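Local coordinates for protein A197 (Sulfolobus turreted icosahedral virus, PDB 2C0N) that is a viral glycosyltransferase of the GT-A fold that probably transfers a sugar from an activated donor to an acceptor, at residues 11-14 and 15-19. Numbering follows the deposited sequence.
Sequences GSVR and LPLID
Val13 and Arg14 meet Leu17 and Ile18 in a local contact at a strand-to-helix junction, where the axes of strand 12-14 and of residues 15-19, which begin helix 15-23, stand at 81°. Arg14 occupies the N-cap position, and its carbonyl opens the helical bonding pattern: Ile18 N donates to Arg14 O over 3.2 Å, nearly straight at 164° and in the carbonyl plane, while Leu17 N reaches the same oxygen only weakly. Pro16, with no N-H to give, fits the first turn and sets its CD 3.4 Å from Arg14 C. On the apolar side Val13 acts through a single branch. Val13 CG1, anti to the backbone N (chi1 -178°), lies 3.7 Å from both Leu17 CD2 and Ile18 CG1. In this GT-A protein the junction also belongs to the dimer interface: residues 12-14 pair antiparallel with a strand of the second subunit, Val13 packs on Ile18 of the second subunit, and Ile18 on its Val13. Arg14 sends its guanidinium away from the helix to a salt bridge with Glu62, while the side chains of Arg14 and Pro16 both touch Phe173.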
loop_
_atom_site.group_PDB
_atom_site.type_symbol
_atom_site.label_atom_id
_atom_site.label_comp_id
_atom_site.label_asym_id
_atom_site.label_seq_id
_atom_site.Cartn_x
_atom_site.Cartn_y
_atom_site.Cartn_z
ATOM N N GLY A 11 7.852 -6.179 -1.630
ATOM C CA GLY A 11 8.125 -4.769 -1.861
ATOM C C GLY A 11 6.926 -3.950 -2.332
ATOM O O GLY A 11 7.035 -2.734 -2.525
ATOM N N SER A 12 5.781 -4.596 -2.501
ATOM C CA SER A 12 4.562 -3.856 -2.800
ATOM C C SER A 12 3.390 -4.501 -2.092
ATOM O O SER A 12 3.470 -5.689 -1.687
ATOM C CB SER A 12 4.323 -3.795 -4.282
ATOM O OG SER A 12 3.974 -5.062 -4.780
ATOM N N VAL A 13 2.303 -3.727 -1.973
ATOM C CA VAL A 13 1.057 -4.224 -1.410
ATOM C C VAL A 13 -0.100 -3.970 -2.403
ATOM O O VAL A 13 -0.302 -2.840 -2.852
ATOM C CB VAL A 13 0.739 -3.544 -0.088
ATOM C CG1 VAL A 13 -0.523 -4.090 0.531
ATOM C CG2 VAL A 13 1.896 -3.797 0.901
ATOM N N ARG A 14 -0.835 -5.028 -2.716
ATOM C CA ARG A 14 -1.983 -4.946 -3.622
ATOM C C ARG A 14 -3.095 -4.085 -2.988
ATOM O O ARG A 14 -3.281 -4.064 -1.759
ATOM C CB ARG A 14 -2.470 -6.364 -4.044
ATOM C CG ARG A 14 -2.982 -7.263 -2.930
ATOM C CD ARG A 14 -3.030 -8.676 -3.334
ATOM N NE ARG A 14 -1.668 -9.181 -3.380
ATOM C CZ ARG A 14 -1.105 -9.808 -4.382
ATOM N NH1 ARG A 14 -1.812 -10.191 -5.393
ATOM N NH2 ARG A 14 0.163 -10.158 -4.298
ATOM N N LEU A 15 -3.865 -3.423 -3.845
ATOM C CA LEU A 15 -4.895 -2.499 -3.397
ATOM C C LEU A 15 -5.905 -3.108 -2.451
ATOM O O LEU A 15 -6.299 -2.474 -1.456
ATOM C CB LEU A 15 -5.599 -1.861 -4.605
ATOM C CG LEU A 15 -5.129 -0.433 -4.942
ATOM C CD1 LEU A 15 -3.626 -0.324 -5.209
ATOM C CD2 LEU A 15 -5.974 0.134 -6.076
ATOM N N PRO A 16 -6.403 -4.287 -2.782
ATOM C CA PRO A 16 -7.390 -4.885 -1.850
ATOM C C PRO A 16 -6.879 -5.036 -0.414
ATOM O O PRO A 16 -7.670 -4.878 0.518
ATOM C CB PRO A 16 -7.711 -6.227 -2.517
ATOM C CG PRO A 16 -7.390 -5.975 -3.980
ATOM C CD PRO A 16 -6.228 -5.107 -3.998
ATOM N N LEU A 17 -5.592 -5.319 -0.212
ATOM C CA LEU A 17 -5.028 -5.355 1.145
ATOM C C LEU A 17 -4.884 -3.954 1.760
ATOM O O LEU A 17 -5.232 -3.762 2.909
ATOM C CB LEU A 17 -3.724 -6.181 1.212
ATOM C CG LEU A 17 -3.078 -6.273 2.603
ATOM C CD1 LEU A 17 -3.941 -6.988 3.492
ATOM C CD2 LEU A 17 -1.769 -6.958 2.474
ATOM N N ILE A 18 -4.483 -2.949 0.975
ATOM C CA ILE A 18 -4.463 -1.574 1.443
ATOM C C ILE A 18 -5.821 -1.176 1.953
ATOM O O ILE A 18 -5.942 -0.550 3.027
ATOM C CB ILE A 18 -3.992 -0.637 0.363
ATOM C CG1 ILE A 18 -2.570 -0.996 -0.008
ATOM C CG2 ILE A 18 -4.015 0.845 0.832
ATOM C CD1 ILE A 18 -2.087 -0.203 -1.154
ATOM N N ASP A 19 -6.862 -1.538 1.205
ATOM C CA ASP A 19 -8.236 -1.190 1.613
ATOM C C ASP A 19 -8.632 -1.814 2.939
ATOM O O ASP A 19 -9.215 -1.138 3.807
ATOM C CB ASP A 19 -9.222 -1.573 0.515
ATOM C CG ASP A 19 -10.475 -0.747 0.553
ATOM O OD1 ASP A 19 -10.414 0.476 0.877
ATOM O OD2 ASP A 19 -11.528 -1.341 0.286
#